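Local structure of L-hydantoinase (Arthrobacter aurescens, 1GKR) at residues K69-S81 with A402-F414. The protein hydrolyses the ring of hydantoins, preferring aryl over alkyl derivatives, as a homotetrameric, zinc-dependent cyclic amidase. Numbering follows the deposited sequence.
Sequences KNRYGRFELDSES and ASQFRSLHKYSPF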
# COMPACT_ATOMS: atom_id res chain seq x y z
N LYS A 69 20.35 -44.19 0.49
CA LYS A 69 21.70 -43.68 0.32
C LYS A 69 22.40 -44.05 -0.99
O LYS A 69 23.17 -43.26 -1.51
CB LYS A 69 22.57 -44.06 1.52
CG LYS A 69 23.03 -45.49 1.58
CD LYS A 69 23.62 -45.80 2.95
CE LYS A 69 22.52 -45.93 4.00
NZ LYS A 69 23.06 -46.15 5.37
N ASN A 70 22.13 -45.22 -1.55
CA ASN A 70 22.82 -45.57 -2.79
C ASN A 70 22.19 -44.95 -4.03
O ASN A 70 22.68 -45.14 -5.14
CB ASN A 70 22.90 -47.08 -2.96
CG ASN A 70 23.83 -47.70 -1.95
OD1 ASN A 70 25.00 -47.33 -1.85
ND2 ASN A 70 23.30 -48.66 -1.17
N ARG A 71 21.12 -44.19 -3.84
CA ARG A 71 20.45 -43.59 -4.97
C ARG A 71 20.52 -42.06 -5.03
O ARG A 71 20.58 -41.47 -6.12
CB ARG A 71 18.99 -44.06 -4.96
CG ARG A 71 18.16 -43.69 -6.18
CD ARG A 71 16.96 -44.64 -6.34
NE ARG A 71 17.37 -46.04 -6.21
CZ ARG A 71 17.30 -46.74 -5.08
NH1 ARG A 71 16.84 -46.20 -3.96
NH2 ARG A 71 17.74 -48.00 -5.06
N TYR A 72 20.53 -41.41 -3.86
CA TYR A 72 20.54 -39.95 -3.79
C TYR A 72 21.81 -39.32 -3.22
O TYR A 72 22.40 -38.45 -3.86
CB TYR A 72 19.34 -39.49 -2.99
CG TYR A 72 18.04 -39.92 -3.61
CD1 TYR A 72 17.52 -39.24 -4.70
CD2 TYR A 72 17.37 -41.05 -3.16
CE1 TYR A 72 16.36 -39.68 -5.34
CE2 TYR A 72 16.20 -41.50 -3.78
CZ TYR A 72 15.70 -40.80 -4.87
OH TYR A 72 14.55 -41.21 -5.51
N GLY A 73 22.22 -39.73 -2.03
CA GLY A 73 23.43 -39.19 -1.42
C GLY A 73 23.85 -39.92 -0.15
O GLY A 73 23.02 -40.50 0.56
N ARG A 74 25.15 -39.89 0.13
CA ARG A 74 25.71 -40.53 1.32
C ARG A 74 26.33 -39.46 2.23
O ARG A 74 27.04 -38.57 1.75
CB ARG A 74 26.82 -41.53 0.94
CG ARG A 74 26.52 -42.43 -0.26
CD ARG A 74 25.71 -43.65 0.15
NE ARG A 74 26.44 -44.48 1.10
CZ ARG A 74 27.56 -45.12 0.82
NH1 ARG A 74 28.08 -45.03 -0.40
NH2 ARG A 74 28.17 -45.83 1.76
N PHE A 75 26.10 -39.55 3.53
CA PHE A 75 26.68 -38.58 4.44
C PHE A 75 28.19 -38.43 4.27
O PHE A 75 28.69 -37.31 4.19
CB PHE A 75 26.37 -38.92 5.90
CG PHE A 75 24.93 -38.75 6.28
CD1 PHE A 75 24.19 -37.66 5.82
CD2 PHE A 75 24.31 -39.65 7.14
CE1 PHE A 75 22.87 -37.48 6.21
CE2 PHE A 75 22.98 -39.47 7.54
CZ PHE A 75 22.26 -38.39 7.07
N GLU A 76 28.93 -39.55 4.21
CA GLU A 76 30.39 -39.48 4.08
C GLU A 76 30.88 -38.99 2.74
O GLU A 76 32.05 -38.64 2.60
CB GLU A 76 31.08 -40.82 4.34
CG GLU A 76 30.24 -41.89 4.96
CD GLU A 76 29.28 -42.50 3.98
OE1 GLU A 76 29.72 -42.82 2.86
OE2 GLU A 76 28.08 -42.64 4.34
N LEU A 77 30.02 -38.99 1.72
CA LEU A 77 30.48 -38.51 0.43
C LEU A 77 30.14 -37.05 0.22
O LEU A 77 31.04 -36.22 0.05
CB LEU A 77 29.89 -39.35 -0.70
CG LEU A 77 30.31 -40.81 -0.61
CD1 LEU A 77 29.83 -41.55 -1.84
CD2 LEU A 77 31.81 -40.89 -0.47
N ASP A 78 28.85 -36.73 0.25
CA ASP A 78 28.39 -35.36 0.06
C ASP A 78 28.93 -34.38 1.10
O ASP A 78 29.17 -33.21 0.79
CB ASP A 78 26.87 -35.32 0.04
CG ASP A 78 26.30 -36.14 -1.09
OD1 ASP A 78 26.66 -37.33 -1.19
OD2 ASP A 78 25.48 -35.61 -1.87
N SER A 79 29.12 -34.83 2.34
CA SER A 79 29.63 -33.91 3.33
C SER A 79 31.07 -33.51 2.96
O SER A 79 31.60 -32.51 3.45
CB SER A 79 29.56 -34.51 4.75
OG SER A 79 30.60 -35.42 5.00
N GLU A 80 31.71 -34.26 2.08
CA GLU A 80 33.06 -33.87 1.67
C GLU A 80 32.92 -32.71 0.69
O GLU A 80 33.79 -31.85 0.62
CB GLU A 80 33.81 -35.03 1.00
CG GLU A 80 34.19 -36.14 1.96
CD GLU A 80 35.41 -36.91 1.48
OE1 GLU A 80 35.73 -36.82 0.28
OE2 GLU A 80 36.04 -37.61 2.31
N SER A 81 31.83 -32.71 -0.08
CA SER A 81 31.59 -31.62 -1.02
C SER A 81 31.39 -30.34 -0.21
O SER A 81 31.87 -29.28 -0.61
CB SER A 81 30.33 -31.87 -1.85
OG SER A 81 30.60 -32.73 -2.94
N ALA A 402 32.15 -31.03 -12.59
CA ALA A 402 31.24 -31.92 -11.88
C ALA A 402 31.75 -33.33 -11.62
O ALA A 402 31.39 -33.94 -10.61
CB ALA A 402 29.90 -31.98 -12.62
N SER A 403 32.59 -33.85 -12.51
CA SER A 403 33.12 -35.21 -12.36
C SER A 403 34.10 -35.32 -11.21
O SER A 403 34.42 -36.42 -10.78
CB SER A 403 33.83 -35.64 -13.63
OG SER A 403 34.93 -34.79 -13.87
N GLN A 404 34.57 -34.17 -10.72
CA GLN A 404 35.50 -34.13 -9.60
C GLN A 404 34.77 -34.02 -8.26
O GLN A 404 35.40 -34.06 -7.21
CB GLN A 404 36.47 -32.96 -9.75
CG GLN A 404 37.39 -33.06 -10.95
CD GLN A 404 38.06 -34.42 -11.03
OE1 GLN A 404 38.76 -34.84 -10.11
NE2 GLN A 404 37.84 -35.13 -12.14
N PHE A 405 33.45 -33.87 -8.32
CA PHE A 405 32.64 -33.75 -7.12
C PHE A 405 32.89 -34.90 -6.17
O PHE A 405 33.05 -36.04 -6.58
CB PHE A 405 31.15 -33.74 -7.48
CG PHE A 405 30.64 -32.40 -7.94
CD1 PHE A 405 31.52 -31.35 -8.19
CD2 PHE A 405 29.28 -32.20 -8.13
CE1 PHE A 405 31.05 -30.12 -8.64
CE2 PHE A 405 28.79 -30.97 -8.58
CZ PHE A 405 29.68 -29.93 -8.83
N ARG A 406 32.91 -34.59 -4.88
CA ARG A 406 33.14 -35.60 -3.87
C ARG A 406 31.85 -36.32 -3.48
O ARG A 406 31.88 -37.36 -2.82
CB ARG A 406 33.75 -34.93 -2.65
CG ARG A 406 34.88 -33.97 -3.01
CD ARG A 406 36.07 -34.75 -3.48
NE ARG A 406 36.57 -35.60 -2.40
CZ ARG A 406 37.07 -36.82 -2.57
NH1 ARG A 406 37.14 -37.36 -3.79
NH2 ARG A 406 37.51 -37.50 -1.52
N SER A 407 30.71 -35.76 -3.89
CA SER A 407 29.41 -36.33 -3.55
C SER A 407 29.10 -37.61 -4.32
O SER A 407 29.83 -38.00 -5.23
CB SER A 407 28.31 -35.31 -3.84
OG SER A 407 28.32 -34.94 -5.20
N LEU A 408 28.00 -38.26 -3.94
CA LEU A 408 27.59 -39.49 -4.61
C LEU A 408 27.37 -39.23 -6.10
O LEU A 408 27.88 -39.97 -6.93
CB LEU A 408 26.30 -40.04 -4.00
CG LEU A 408 25.84 -41.32 -4.72
CD1 LEU A 408 26.87 -42.40 -4.45
CD2 LEU A 408 24.45 -41.75 -4.26
N HIS A 409 26.61 -38.20 -6.43
CA HIS A 409 26.39 -37.89 -7.83
C HIS A 409 27.42 -36.92 -8.39
O HIS A 409 27.97 -36.10 -7.67
CB HIS A 409 24.98 -37.36 -8.02
CG HIS A 409 23.94 -38.42 -7.88
ND1 HIS A 409 23.93 -39.55 -8.66
CD2 HIS A 409 22.91 -38.55 -7.01
CE1 HIS A 409 22.94 -40.34 -8.27
NE2 HIS A 409 22.31 -39.75 -7.27
N LYS A 410 27.66 -37.03 -9.69
CA LYS A 410 28.67 -36.21 -10.34
C LYS A 410 28.21 -35.37 -11.52
O LYS A 410 28.77 -35.49 -12.60
CB LYS A 410 29.82 -37.09 -10.81
CG LYS A 410 30.94 -37.32 -9.80
CD LYS A 410 30.66 -38.41 -8.79
CE LYS A 410 31.92 -38.61 -7.93
NZ LYS A 410 31.72 -39.51 -6.76
N TYR A 411 27.21 -34.53 -11.32
CA TYR A 411 26.75 -33.66 -12.40
C TYR A 411 26.28 -32.34 -11.80
O TYR A 411 25.95 -32.28 -10.62
CB TYR A 411 25.64 -34.33 -13.21
CG TYR A 411 24.42 -34.67 -12.42
CD1 TYR A 411 23.41 -33.74 -12.21
CD2 TYR A 411 24.26 -35.95 -11.88
CE1 TYR A 411 22.27 -34.06 -11.50
CE2 TYR A 411 23.12 -36.28 -11.15
CZ TYR A 411 22.13 -35.33 -10.97
OH TYR A 411 21.01 -35.65 -10.26
N SER A 412 26.24 -31.29 -12.60
CA SER A 412 25.84 -30.00 -12.07
C SER A 412 25.46 -29.02 -13.15
O SER A 412 26.05 -29.04 -14.23
CB SER A 412 27.00 -29.42 -11.25
OG SER A 412 26.86 -28.02 -11.08
N PRO A 413 24.49 -28.14 -12.87
CA PRO A 413 24.01 -27.12 -13.82
C PRO A 413 25.16 -26.15 -14.13
O PRO A 413 25.18 -25.51 -15.17
CB PRO A 413 22.90 -26.42 -13.05
CG PRO A 413 22.51 -27.38 -12.00
CD PRO A 413 23.79 -28.02 -11.58
N PHE A 414 26.10 -26.06 -13.19
CA PHE A 414 27.24 -25.15 -13.31
C PHE A 414 28.44 -25.81 -13.95
O PHE A 414 29.48 -25.17 -14.13
CB PHE A 414 27.63 -24.64 -11.92
CG PHE A 414 26.49 -24.05 -11.15
CD1 PHE A 414 25.81 -22.94 -11.63
CD2 PHE A 414 26.09 -24.62 -9.95
CE1 PHE A 414 24.73 -22.41 -10.93
CE2 PHE A 414 25.02 -24.09 -9.24
CZ PHE A 414 24.34 -22.99 -9.73
O HOH W 1 24.78 -37.05 -4.23
O HOH W 2 34.20 -38.60 -1.28
O HOH W 3 28.26 -32.20 -4.86
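L408 pushes into the bend that K69-G73 makes just before helix 75-85. Its side chain sets CG opposite the backbone N (chi1 179°), which sends CD2 over the backbone of the bend, 3.4 Å from K69 O, while CD1 turns to the helix and meets L77 CD1 at 4.0 Å. D78, in the first turn of that helix, ties the two segments together. Its CG sits beside the backbone N (chi1 -61°), and OD1 accepts from L408 N at 3.2 Å and from R74 N at 3.3 Å, the two donors coming from opposite faces of the carboxylate. OD2 receives H313 NE2 and a water that also bridges Y72 O and H409 N. With an alanine here, L408 N and R74 N would probably lose their shared acceptor and H313 NE2 its carboxylate partner. Next along, the H409 ring points NE2 at R71 O, 2.7 Å away and close to the ring plane, though the donor stands above the carbonyl plane. At the other end R406, its chain bent at chi2 and chi3, crosses E80 obliquely and brings NH2 to 2.6 Å from E80 OE1 in a salt bridge; the N-H is angled at 120°, and the hydrogen bond itself is weak. E80 OE2 pairs with K118, and S81 OG and R406 N both bond to E339. The buried D78 carboxylate thus binds the 402-414 loop to the start of helix 75-85, just after the bend that carries Y72, whose side chain lies about 7 Å from that of the zinc ligand H62.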